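Local structure of thrombospondin related anonymous protein (Plasmodium falciparum, 4F1J) at residues Leu13-Ser19 and Ile120-Gly124; Ile146-Gly152 and Leu175-Trp181; Asn52-Ala58 and Arg91-Ala97; Ile20-Val26 and Leu82-Pro88. The protein probably serves as a membrane-anchored adhesion protein of the malaria parasite, the part in this structure being its magnesium-loaded von Willebrand factor A domain. All blocks are in the same frame, centred on the assembly; numbering follows the deposited sequence.

Contact 1: residues Leu13-Ser19 and Ile120-Gly124; sequences LMDCSGS and ILTDG. With MG (magnesium ion), chain C; EDO (1,2-ethanediol), chain J.
Asp15 swings CG away from its own amide nitrogen (chi1 177°), which carries the carboxylate across to Thr122 and Asp123, while Asp123 holds its own CG between N and the carbonyl carbon (chi1 86°) and brings its carboxylate back to Ser17 and Ser19. The two carboxylates cross at about a right angle and do different work. Asp123 OD1 binds the magnesium ion at 2.1 Å, beside Ser17 OG and Ser19 OG; three waters bring the ligands to six. Asp123 OD2 takes the Ser19 hydroxyl on its syn lone pair, with OG to OD2 at 2.6 Å. Asp15 does not touch the metal directly. Its OD2 accepts the Thr122 hydroxyl on the anti lone pair, at 2.7 Å from OG1, and Asp123 N from above the carboxylate plane; one metal-bound water also donates to OD2. Its OD1 receives both N and OG of Ser17, the former closing an Asx turn, so Asp15 is a second-shell residue that positions first-shell Ser17. This is the metal ion-dependent adhesion site of a VWA domain, with Ser17 and Ser19 as the serines of its DxSxS sequence. Behind it the strands run parallel, 3° apart, joined by Leu121 N to Leu13 O and Asp15 N to Leu121 O, both 3.0 Å. Strand 8-15 has strand 47-54 on its other flank, strand 115-122 has strand 145-151, and helix 22-38 packs on Met14 and Leu121.

Contact 2: residues Ile146-Gly152 and Leu175-Trp181; sequences IAVFGIG and LYADSAW. With SO4 (sulfate ion), chain E; EDO (1,2-ethanediol), chain L.
Ile151 pushes its CG2 methyl against the Trp181 indole, 3.4 Å from the centroid of the six-membered ring and 14° off the normal, a CH-pi contact over the face. CG2 lies anti to the backbone N of Ile151, which sends this branch to the ring. Farther back on the same face of the sheet, the Phe149 tip is met obliquely: its CZ lies 3.9 Å from Ser179 CB, and Ala177 CB sits near the CD2 side. On the reverse face, Tyr176 leans over the neighbouring strand, its CD1 3.1 Å from Val148 O, and the Val148 CB lies in plane at the ring edge. The space beside Gly150, which has no side chain, is filled by the Tyr176 hydroxyl and by Asp178 CB, 3.1 Å from Gly150 O. These strands are the two ends of a beta-alpha-beta unit whose connection includes helix 157-163, within the Rossmann-like VWA fold; strand 176-179 is one of the two edge strands of the sheet. They run parallel, 15° apart, joined by five backbone bonds whose donors alternate, Val148 N to Leu175 O first and Gly152 N to Ser179 O last; Ser179 N to Gly150 O is the least straight (137°). Leu175 lays CD1 3.5 Å from Ile146 O, with CD2 against Ala147 CB. Helix 184-200 covers the Phe149 side, where Phe191 meets Phe149 edge-to-face, and Asn160 bonds the Tyr176 hydroxyl.

Contact 3: residues Asn52-Ala58 and Arg91-Ala97; sequences NIFSNNA and RTNLSDA. With MG (magnesium ion), chain H; EDO (1,2-ethanediol), chain K.
Phe54 reaches from the end of its strand into the first turn of helix 94-106, and each part of it has a neighbour. CB lies 3.8 Å from Ala97 CB, a methyl that also approaches CG and CD1 obliquely. Farther along the same side of the ring, CD2 meets Asn93 O at 3.6 Å and CE2 meets Leu94 CA at 3.7 Å, while Thr92 CG2 stands at the edge near the ring plane. The tip, CZ, touches Leu94 CD1 at 3.7 Å, the two side chains lying side by side and pointing the same way. CG of Phe54 sits between its backbone N and carbonyl carbon (chi1 72°), which directs the ring at the helix. Asn93 is the N-cap of that helix, its OD1 accepting Asp96 N, and the same residue ties the start of the helix to the loop that ends the strand: its N bonds Ser55 O at 2.7 Å, and ND2 bonds Asn56 O with that oxygen in the amide plane. Near the cap, Ser95 OG binds a second magnesium ion together with Asp131 and four waters, one of which donates to Asn93 OD1. Asp96 OD2 accepts Ala58 N on its anti lone pair, nearly straight at 174°. In the same loop, Asn56 OD1 accepts Arg91 N, 3.0 Å away, and the Arg91 guanidinium lies with one face over Asn56 O; its NH1 is salt-bridged to Asp127.

Contact 4: residues Ile20-Val26 and Leu82-Pro88; sequences IRRHNWV and LLSTNLP. With SO4 (sulfate ion), chain G.
The start of helix 22-38, just after the metal-binding loop of the VWA domain, docks here on the loop that joins helix 72-80 to helix 94-106, with Arg22 and Trp25 making the main contacts. Arg22 bends at chi2 (68°) and brings its guanidinium to two backbone carbonyls. NH2 lies 2.7 Å from Leu83 O, which sits in the guanidinium plane; NH1 lies 2.8 Å from Leu87 O, tilted 16° from that plane, and makes a second, weak bond to Leu83 O. The other edge, NE and NH2, holds a sulfate ion that probably came from the crystallisation liquor. The two carbonyls, and in this crystal the sulfate, limit the rotation of the group, and Val26 CG2 lies over one of its faces. Trp25 is buried. NE1 donates to Leu82 O at 3.2 Å, and the oxygen lies in the indole plane although the donor stands 58° above the carbonyl plane. From the opposite face of that carbonyl comes the Thr85 hydroxyl, so one oxygen accepts two donors; Thr85 OG1 in turn accepts Leu87 N, an ST turn that shapes the loop. Leu87 CB rests 3.6 Å above the indole plane near its rim, and Leu87 CD1 meets Trp25 CZ2 at 3.6 Å. Pro88, preceded by a cis peptide bond, slides past Trp25 in the opposite direction, its CD 3.7 Å from Trp25 CB and its CG 4.1 Å from Ile20 CB. One turn on from Arg22, Leu83 CD2 packs on Val26 CA at 3.8 Å. Trp25 also touches Met14 and Cys16 of the adjoining strand and loop.

How the contacts relate
From the N terminus, strand 8-15 opens the loop that contact 1 closes at residues 120-124, about a hundred residues later. Contacts 3 and 4 are nested inside it and cross each other: contact 4 opens at 20-26 and closes at 82-88, tying helix 22-38 to the loop after helix 72-80, while contact 3 opens at 52-58 and closes at 91-97, tying strand 47-54 to helix 94-106. They meet at Ile53 and Leu87. Contact 2 follows in series, closing at 175-181 and joining two strands. The sheet links contacts 3, 1 and 2: Met14 N pairs with Asn52 O, and Ile120 O with Phe149 N. Contacts 2 and 4 meet where Trp181 packs on Ile20 and Asn24.

Contact 1: residues Leu13-Ser19 and Ile120-Gly124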
# COMPACT_ATOMS: atom_id res chain seq x y z
N LEU A 13 2.35 -0.95 1.22
CA LEU A 13 2.39 -1.68 2.48
C LEU A 13 1.41 -2.83 2.34
O LEU A 13 0.19 -2.61 2.27
CB LEU A 13 2.00 -0.80 3.69
CG LEU A 13 2.59 0.60 3.80
CD1 LEU A 13 2.32 1.22 5.17
CD2 LEU A 13 4.06 0.71 3.46
N MET A 14 1.95 -4.05 2.28
CA MET A 14 1.14 -5.22 1.91
C MET A 14 0.95 -6.13 3.13
O MET A 14 1.89 -6.75 3.60
CB MET A 14 1.82 -5.96 0.77
CG MET A 14 1.08 -7.16 0.29
SD MET A 14 1.95 -7.88 -1.12
CE MET A 14 0.74 -9.10 -1.69
N ASP A 15 -0.27 -6.16 3.64
CA ASP A 15 -0.69 -7.02 4.74
C ASP A 15 -0.42 -8.47 4.34
O ASP A 15 -0.83 -8.89 3.26
CB ASP A 15 -2.17 -6.73 4.96
CG ASP A 15 -2.85 -7.59 6.03
OD1 ASP A 15 -2.46 -8.74 6.30
OD2 ASP A 15 -3.87 -7.07 6.52
N CYS A 16 0.29 -9.21 5.19
CA CYS A 16 0.58 -10.64 4.92
C CYS A 16 0.11 -11.54 6.08
O CYS A 16 0.63 -12.64 6.29
CB CYS A 16 2.06 -10.86 4.60
SG CYS A 16 3.20 -10.43 5.93
N SER A 17 -0.93 -11.07 6.75
CA SER A 17 -1.48 -11.71 7.95
C SER A 17 -2.04 -13.11 7.65
O SER A 17 -2.47 -13.41 6.52
CB SER A 17 -2.59 -10.87 8.57
OG SER A 17 -3.67 -10.62 7.70
N GLY A 18 -2.06 -13.95 8.69
CA GLY A 18 -2.52 -15.35 8.53
C GLY A 18 -3.96 -15.51 8.04
O GLY A 18 -4.28 -16.49 7.34
N SER A 19 -4.80 -14.54 8.35
CA SER A 19 -6.21 -14.53 7.93
C SER A 19 -6.42 -14.68 6.44
O SER A 19 -7.47 -15.15 5.98
CB SER A 19 -6.84 -13.22 8.35
OG SER A 19 -6.17 -12.16 7.69
N ILE A 120 -1.97 1.01 1.06
CA ILE A 120 -2.11 -0.15 1.95
C ILE A 120 -3.04 -1.18 1.27
O ILE A 120 -4.15 -0.84 0.88
CB ILE A 120 -2.70 0.26 3.32
CG1 ILE A 120 -1.71 1.11 4.12
CG2 ILE A 120 -3.09 -0.99 4.09
CD1 ILE A 120 -2.39 2.13 5.10
N LEU A 121 -2.60 -2.43 1.16
CA LEU A 121 -3.46 -3.56 0.80
C LEU A 121 -3.70 -4.36 2.08
O LEU A 121 -2.76 -4.81 2.72
CB LEU A 121 -2.79 -4.43 -0.26
CG LEU A 121 -2.24 -3.77 -1.53
CD1 LEU A 121 -1.69 -4.86 -2.47
CD2 LEU A 121 -3.28 -2.89 -2.19
N THR A 122 -4.96 -4.47 2.52
CA THR A 122 -5.21 -5.13 3.81
C THR A 122 -6.49 -5.94 3.80
O THR A 122 -7.43 -5.59 3.13
CB THR A 122 -5.23 -4.10 4.97
OG1 THR A 122 -5.20 -4.76 6.26
CG2 THR A 122 -6.43 -3.15 4.86
N ASP A 123 -6.51 -7.01 4.60
CA ASP A 123 -7.74 -7.81 4.77
C ASP A 123 -8.26 -7.77 6.21
O ASP A 123 -9.08 -8.62 6.60
CB ASP A 123 -7.47 -9.25 4.35
CG ASP A 123 -6.90 -10.11 5.45
OD1 ASP A 123 -6.12 -9.61 6.32
OD2 ASP A 123 -7.17 -11.33 5.40
N GLY A 124 -7.78 -6.82 7.00
CA GLY A 124 -8.13 -6.76 8.41
C GLY A 124 -8.10 -5.37 9.00
O GLY A 124 -7.96 -4.37 8.30
MG MG C . -5.76 -10.20 8.26
C1 EDO J . -4.40 -8.18 1.87
O1 EDO J . -4.05 -8.58 3.20
C2 EDO J . -3.39 -8.73 0.87
O2 EDO J . -2.08 -8.21 1.07
O HOH W 1 -5.12 -8.18 8.54
O HOH W 2 -7.72 -10.04 8.74
O HOH W 3 -5.52 -10.73 10.15

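Contact 2: residues Ile146-Gly152 and Leu175-Trp181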
# COMPACT_ATOMS: atom_id res chain seq x y z
N ILE A 146 -2.55 8.94 2.10
CA ILE A 146 -2.70 7.52 2.40
C ILE A 146 -3.92 6.98 1.68
O ILE A 146 -4.99 7.57 1.75
CB ILE A 146 -2.83 7.27 3.92
CG1 ILE A 146 -1.61 7.87 4.68
CG2 ILE A 146 -3.02 5.75 4.20
CD1 ILE A 146 -1.73 7.80 6.24
N ALA A 147 -3.74 5.86 0.97
CA ALA A 147 -4.84 5.16 0.29
C ALA A 147 -4.93 3.75 0.84
O ALA A 147 -3.92 3.18 1.21
CB ALA A 147 -4.62 5.15 -1.23
N VAL A 148 -6.14 3.19 0.86
CA VAL A 148 -6.36 1.84 1.35
C VAL A 148 -7.24 1.04 0.40
O VAL A 148 -8.32 1.47 -0.02
CB VAL A 148 -7.01 1.82 2.76
CG1 VAL A 148 -7.35 0.38 3.17
CG2 VAL A 148 -6.10 2.48 3.82
N PHE A 149 -6.79 -0.17 0.11
CA PHE A 149 -7.55 -1.14 -0.69
C PHE A 149 -7.87 -2.30 0.26
O PHE A 149 -6.98 -3.07 0.63
CB PHE A 149 -6.70 -1.60 -1.88
CG PHE A 149 -7.43 -2.50 -2.87
CD1 PHE A 149 -7.45 -3.88 -2.68
CD2 PHE A 149 -8.04 -1.97 -4.00
CE1 PHE A 149 -8.07 -4.72 -3.59
CE2 PHE A 149 -8.68 -2.81 -4.91
CZ PHE A 149 -8.69 -4.17 -4.72
N GLY A 150 -9.13 -2.41 0.65
CA GLY A 150 -9.58 -3.42 1.60
C GLY A 150 -10.09 -4.65 0.90
O GLY A 150 -10.73 -4.57 -0.15
N ILE A 151 -9.84 -5.81 1.50
CA ILE A 151 -10.15 -7.09 0.86
C ILE A 151 -10.90 -8.00 1.82
O ILE A 151 -10.46 -8.24 2.92
CB ILE A 151 -8.89 -7.84 0.44
CG1 ILE A 151 -7.97 -6.93 -0.36
CG2 ILE A 151 -9.28 -9.07 -0.38
CD1 ILE A 151 -6.60 -7.49 -0.60
N GLY A 152 -12.02 -8.53 1.35
CA GLY A 152 -12.71 -9.58 2.07
C GLY A 152 -13.57 -9.04 3.18
O GLY A 152 -13.82 -7.82 3.29
N LEU A 175 -9.64 7.83 -2.18
CA LEU A 175 -8.49 7.13 -1.61
C LEU A 175 -8.83 5.79 -0.95
O LEU A 175 -7.97 5.20 -0.31
CB LEU A 175 -7.77 8.01 -0.58
CG LEU A 175 -7.10 9.26 -1.19
CD1 LEU A 175 -6.47 10.09 -0.09
CD2 LEU A 175 -6.06 8.87 -2.23
N TYR A 176 -10.06 5.31 -1.16
CA TYR A 176 -10.48 4.04 -0.60
C TYR A 176 -11.26 3.20 -1.62
O TYR A 176 -12.11 3.71 -2.33
CB TYR A 176 -11.32 4.26 0.66
CG TYR A 176 -11.78 2.95 1.24
CD1 TYR A 176 -10.86 2.02 1.71
CD2 TYR A 176 -13.14 2.60 1.28
CE1 TYR A 176 -11.26 0.77 2.20
CE2 TYR A 176 -13.55 1.37 1.81
CZ TYR A 176 -12.61 0.46 2.26
OH TYR A 176 -13.02 -0.75 2.79
N ALA A 177 -10.97 1.91 -1.67
CA ALA A 177 -11.81 0.95 -2.35
C ALA A 177 -11.72 -0.36 -1.61
O ALA A 177 -10.78 -0.60 -0.84
CB ALA A 177 -11.39 0.80 -3.83
N ASP A 178 -12.71 -1.22 -1.83
CA ASP A 178 -12.61 -2.58 -1.34
C ASP A 178 -13.16 -3.59 -2.36
O ASP A 178 -13.77 -3.21 -3.38
CB ASP A 178 -13.18 -2.72 0.09
CG ASP A 178 -14.62 -2.27 0.22
OD1 ASP A 178 -15.44 -2.55 -0.70
OD2 ASP A 178 -14.96 -1.68 1.27
N SER A 179 -12.90 -4.86 -2.08
CA SER A 179 -13.19 -5.96 -3.01
C SER A 179 -13.28 -7.29 -2.30
O SER A 179 -12.58 -7.53 -1.32
CB SER A 179 -12.08 -6.07 -4.06
OG SER A 179 -12.38 -7.08 -5.03
N ALA A 180 -14.12 -8.18 -2.82
CA ALA A 180 -14.08 -9.59 -2.44
C ALA A 180 -12.81 -10.17 -3.02
O ALA A 180 -12.32 -9.65 -4.03
CB ALA A 180 -15.31 -10.33 -2.96
N TRP A 181 -12.31 -11.24 -2.42
CA TRP A 181 -11.05 -11.83 -2.83
C TRP A 181 -11.01 -12.13 -4.34
O TRP A 181 -10.06 -11.79 -5.02
CB TRP A 181 -10.77 -13.11 -2.04
CG TRP A 181 -10.06 -12.85 -0.77
CD1 TRP A 181 -10.56 -12.92 0.48
CD2 TRP A 181 -8.71 -12.39 -0.64
NE1 TRP A 181 -9.60 -12.57 1.40
CE2 TRP A 181 -8.45 -12.24 0.74
CE3 TRP A 181 -7.69 -12.10 -1.55
CZ2 TRP A 181 -7.22 -11.81 1.22
CZ3 TRP A 181 -6.46 -11.68 -1.08
CH2 TRP A 181 -6.23 -11.54 0.31
S SO4 E . -14.82 -12.40 0.19
O1 SO4 E . -15.71 -13.24 -0.61
O2 SO4 E . -14.53 -13.08 1.46
O3 SO4 E . -13.58 -12.24 -0.53
O4 SO4 E . -15.49 -11.11 0.42
C1 EDO L . -11.16 12.27 -2.32
O1 EDO L . -12.48 11.72 -2.30
C2 EDO L . -10.30 11.88 -1.12
O2 EDO L . -10.22 10.46 -0.90

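Contact 3: residues Asn52-Ala58 and Arg91-Ala97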
# COMPACT_ATOMS: atom_id res chain seq x y z
N ASN A 52 6.86 -2.89 1.46
CA ASN A 52 7.04 -3.80 2.59
C ASN A 52 5.87 -4.73 2.72
O ASN A 52 4.81 -4.49 2.13
CB ASN A 52 7.41 -3.11 3.92
CG ASN A 52 6.29 -2.32 4.59
OD1 ASN A 52 5.11 -2.69 4.55
ND2 ASN A 52 6.66 -1.22 5.26
N ILE A 53 6.10 -5.83 3.44
CA ILE A 53 5.00 -6.67 3.90
C ILE A 53 4.88 -6.46 5.39
O ILE A 53 5.87 -6.12 6.06
CB ILE A 53 5.21 -8.14 3.55
CG1 ILE A 53 6.56 -8.64 4.08
CG2 ILE A 53 5.13 -8.34 2.02
CD1 ILE A 53 6.80 -10.15 3.87
N PHE A 54 3.69 -6.67 5.94
CA PHE A 54 3.52 -6.53 7.38
C PHE A 54 2.47 -7.50 7.91
O PHE A 54 1.40 -7.69 7.34
CB PHE A 54 3.20 -5.08 7.78
CG PHE A 54 1.83 -4.63 7.41
CD1 PHE A 54 1.59 -4.07 6.17
CD2 PHE A 54 0.76 -4.75 8.28
CE1 PHE A 54 0.33 -3.66 5.80
CE2 PHE A 54 -0.52 -4.35 7.89
CZ PHE A 54 -0.73 -3.82 6.65
N SER A 55 2.84 -8.16 9.00
CA SER A 55 1.89 -8.94 9.77
C SER A 55 2.31 -8.76 11.23
O SER A 55 1.85 -7.83 11.88
CB SER A 55 1.81 -10.39 9.27
OG SER A 55 3.02 -11.09 9.37
N ASN A 56 3.22 -9.60 11.74
CA ASN A 56 3.73 -9.42 13.10
C ASN A 56 4.54 -8.13 13.20
O ASN A 56 4.50 -7.43 14.20
CB ASN A 56 4.59 -10.63 13.53
CG ASN A 56 3.77 -11.91 13.72
OD1 ASN A 56 2.54 -11.86 13.82
ND2 ASN A 56 4.45 -13.06 13.78
N ASN A 57 5.30 -7.87 12.13
CA ASN A 57 6.16 -6.70 11.98
C ASN A 57 6.20 -6.34 10.50
O ASN A 57 5.72 -7.11 9.66
CB ASN A 57 7.58 -7.03 12.46
CG ASN A 57 7.61 -7.43 13.92
OD1 ASN A 57 7.46 -6.59 14.80
ND2 ASN A 57 7.79 -8.72 14.19
N ALA A 58 6.75 -5.16 10.18
CA ALA A 58 7.04 -4.79 8.79
C ALA A 58 8.41 -5.31 8.32
O ALA A 58 9.38 -5.30 9.08
CB ALA A 58 6.97 -3.29 8.63
N ARG A 91 -0.16 -11.48 12.63
CA ARG A 91 -1.20 -10.51 12.97
C ARG A 91 -1.19 -9.31 12.02
O ARG A 91 -0.86 -9.50 10.87
CB ARG A 91 -1.12 -10.13 14.47
CG ARG A 91 0.20 -9.60 14.96
CD ARG A 91 0.16 -9.38 16.48
NE ARG A 91 1.34 -8.68 16.97
CZ ARG A 91 1.55 -7.36 16.89
NH1 ARG A 91 0.66 -6.53 16.32
NH2 ARG A 91 2.65 -6.83 17.39
N THR A 92 -1.59 -8.12 12.47
CA THR A 92 -1.77 -6.97 11.56
C THR A 92 -1.15 -5.71 12.15
O THR A 92 -1.87 -4.80 12.59
CB THR A 92 -3.27 -6.76 11.25
OG1 THR A 92 -3.87 -8.02 10.91
CG2 THR A 92 -3.48 -5.74 10.14
N ASN A 93 0.18 -5.66 12.13
CA ASN A 93 0.92 -4.56 12.72
C ASN A 93 1.09 -3.45 11.68
O ASN A 93 2.19 -3.16 11.22
CB ASN A 93 2.27 -5.07 13.20
CG ASN A 93 2.98 -4.10 14.15
OD1 ASN A 93 2.63 -2.94 14.30
ND2 ASN A 93 4.02 -4.61 14.78
N LEU A 94 -0.03 -2.82 11.34
CA LEU A 94 -0.03 -1.68 10.41
C LEU A 94 0.81 -0.54 10.95
O LEU A 94 1.50 0.15 10.18
CB LEU A 94 -1.45 -1.18 10.14
CG LEU A 94 -1.54 0.03 9.18
CD1 LEU A 94 -0.95 -0.31 7.85
CD2 LEU A 94 -2.99 0.51 9.05
N SER A 95 0.77 -0.31 12.25
CA SER A 95 1.48 0.84 12.81
C SER A 95 3.00 0.71 12.60
O SER A 95 3.65 1.71 12.29
CB SER A 95 1.10 1.07 14.28
OG SER A 95 1.50 -0.02 15.10
N ASP A 96 3.55 -0.49 12.67
CA ASP A 96 4.97 -0.71 12.36
C ASP A 96 5.29 -0.45 10.87
O ASP A 96 6.34 0.11 10.55
CB ASP A 96 5.42 -2.13 12.74
CG ASP A 96 6.93 -2.28 12.71
OD1 ASP A 96 7.62 -1.42 13.30
OD2 ASP A 96 7.45 -3.24 12.10
N ALA A 97 4.41 -0.90 9.99
CA ALA A 97 4.55 -0.61 8.56
C ALA A 97 4.58 0.90 8.28
O ALA A 97 5.38 1.40 7.49
CB ALA A 97 3.40 -1.25 7.81
MG MG H . 2.67 0.37 16.86
C1 EDO K . 6.07 -10.95 9.20
O1 EDO K . 6.08 -10.24 10.42
C2 EDO K . 6.16 -9.97 8.07
O2 EDO K . 7.43 -9.35 8.22
O HOH W 4 9.95 -3.81 11.57
O HOH W 5 3.25 -1.67 16.48
O HOH W 6 4.19 1.09 15.76
O HOH W 7 3.95 0.51 18.50
O HOH W 8 1.12 -0.45 17.85

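Contact 4: residues Ile20-Val26 and Leu82-Pro88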
# COMPACT_ATOMS: atom_id res chain seq x y z
N ILE A 20 -5.42 -14.26 5.68
CA ILE A 20 -5.46 -14.29 4.21
C ILE A 20 -5.73 -15.67 3.63
O ILE A 20 -6.48 -15.81 2.67
CB ILE A 20 -4.16 -13.72 3.62
CG1 ILE A 20 -4.11 -12.20 3.90
CG2 ILE A 20 -4.06 -14.02 2.09
CD1 ILE A 20 -2.79 -11.51 3.44
N ARG A 21 -5.10 -16.67 4.24
CA ARG A 21 -5.03 -18.04 3.76
C ARG A 21 -4.09 -18.15 2.56
O ARG A 21 -4.09 -17.31 1.64
CB ARG A 21 -6.40 -18.63 3.42
CG ARG A 21 -7.45 -18.51 4.52
CD ARG A 21 -7.06 -19.30 5.74
NE ARG A 21 -8.00 -19.17 6.85
CZ ARG A 21 -9.17 -19.81 6.96
NH1 ARG A 21 -9.62 -20.63 6.01
NH2 ARG A 21 -9.92 -19.61 8.05
N ARG A 22 -3.27 -19.18 2.59
CA ARG A 22 -2.28 -19.42 1.55
C ARG A 22 -2.88 -19.39 0.13
O ARG A 22 -2.28 -18.79 -0.77
CB ARG A 22 -1.54 -20.74 1.80
CG ARG A 22 -0.57 -21.13 0.76
CD ARG A 22 0.64 -20.23 0.70
NE ARG A 22 1.58 -20.69 -0.32
CZ ARG A 22 2.73 -20.10 -0.62
NH1 ARG A 22 3.12 -19.00 0.01
NH2 ARG A 22 3.49 -20.61 -1.57
N HIS A 23 -4.05 -20.00 -0.08
CA HIS A 23 -4.55 -20.06 -1.47
C HIS A 23 -4.89 -18.66 -2.01
O HIS A 23 -4.65 -18.36 -3.17
CB HIS A 23 -5.73 -21.03 -1.61
CG HIS A 23 -6.94 -20.62 -0.83
ND1 HIS A 23 -7.90 -19.80 -1.36
CD2 HIS A 23 -7.37 -20.97 0.40
CE1 HIS A 23 -8.86 -19.62 -0.47
NE2 HIS A 23 -8.58 -20.33 0.60
N ASN A 24 -5.39 -17.79 -1.14
CA ASN A 24 -5.66 -16.40 -1.49
C ASN A 24 -4.39 -15.60 -1.68
O ASN A 24 -4.32 -14.76 -2.58
CB ASN A 24 -6.52 -15.71 -0.45
CG ASN A 24 -7.97 -16.09 -0.54
OD1 ASN A 24 -8.50 -16.34 -1.63
ND2 ASN A 24 -8.65 -16.07 0.60
N TRP A 25 -3.38 -15.87 -0.86
CA TRP A 25 -2.07 -15.21 -1.03
C TRP A 25 -1.50 -15.49 -2.42
O TRP A 25 -1.03 -14.60 -3.13
CB TRP A 25 -1.10 -15.71 0.02
CG TRP A 25 0.24 -15.08 -0.05
CD1 TRP A 25 1.38 -15.64 -0.49
CD2 TRP A 25 0.58 -13.75 0.39
NE1 TRP A 25 2.42 -14.77 -0.38
CE2 TRP A 25 1.95 -13.59 0.15
CE3 TRP A 25 -0.14 -12.69 0.93
CZ2 TRP A 25 2.63 -12.41 0.45
CZ3 TRP A 25 0.53 -11.52 1.23
CH2 TRP A 25 1.90 -11.39 0.99
N VAL A 26 -1.55 -16.76 -2.81
CA VAL A 26 -0.97 -17.21 -4.07
C VAL A 26 -1.83 -16.80 -5.26
O VAL A 26 -1.31 -16.27 -6.28
CB VAL A 26 -0.79 -18.75 -4.03
CG1 VAL A 26 -0.48 -19.31 -5.46
CG2 VAL A 26 0.30 -19.12 -3.03
N LEU A 82 7.45 -13.50 -3.50
CA LEU A 82 6.70 -13.65 -2.25
C LEU A 82 5.96 -14.98 -2.19
O LEU A 82 5.47 -15.37 -1.14
CB LEU A 82 5.69 -12.49 -2.07
CG LEU A 82 6.32 -11.12 -1.84
CD1 LEU A 82 5.22 -10.04 -1.88
CD2 LEU A 82 7.09 -11.05 -0.54
N LEU A 83 5.85 -15.64 -3.34
CA LEU A 83 5.21 -16.96 -3.42
C LEU A 83 6.06 -18.01 -2.75
O LEU A 83 5.54 -18.85 -2.02
CB LEU A 83 4.98 -17.34 -4.89
CG LEU A 83 4.01 -16.45 -5.67
CD1 LEU A 83 4.07 -16.80 -7.17
CD2 LEU A 83 2.59 -16.56 -5.16
N SER A 84 7.37 -17.93 -2.96
CA SER A 84 8.34 -18.91 -2.41
C SER A 84 8.79 -18.51 -1.01
O SER A 84 9.98 -18.28 -0.76
CB SER A 84 9.55 -19.01 -3.34
OG SER A 84 9.13 -19.19 -4.69
N THR A 85 7.82 -18.43 -0.10
CA THR A 85 8.05 -18.05 1.29
C THR A 85 7.08 -18.81 2.20
O THR A 85 6.21 -19.55 1.71
CB THR A 85 7.70 -16.56 1.51
OG1 THR A 85 6.31 -16.38 1.24
CG2 THR A 85 8.52 -15.65 0.60
N ASN A 86 7.20 -18.56 3.50
CA ASN A 86 6.29 -19.07 4.52
C ASN A 86 5.07 -18.18 4.71
O ASN A 86 4.36 -18.32 5.70
CB ASN A 86 7.02 -19.25 5.86
CG ASN A 86 7.52 -17.94 6.47
OD1 ASN A 86 7.54 -16.89 5.81
ND2 ASN A 86 7.93 -18.00 7.74
N LEU A 87 4.82 -17.27 3.77
CA LEU A 87 3.70 -16.35 3.90
C LEU A 87 2.44 -16.99 3.37
O LEU A 87 2.50 -17.84 2.50
CB LEU A 87 3.98 -15.08 3.10
CG LEU A 87 5.18 -14.28 3.58
CD1 LEU A 87 5.41 -13.11 2.58
CD2 LEU A 87 5.00 -13.79 5.02
N PRO A 88 1.28 -16.57 3.86
CA PRO A 88 1.03 -15.56 4.89
C PRO A 88 1.01 -16.14 6.30
O PRO A 88 0.82 -17.34 6.47
CB PRO A 88 -0.36 -15.08 4.53
CG PRO A 88 -1.03 -16.32 3.97
CD PRO A 88 0.03 -17.09 3.28
S SO4 G . 1.03 -23.26 -3.18
O1 SO4 G . -0.01 -22.93 -4.14
O2 SO4 G . 1.34 -24.69 -3.20
O3 SO4 G . 2.23 -22.51 -3.58
O4 SO4 G . 0.59 -22.94 -1.84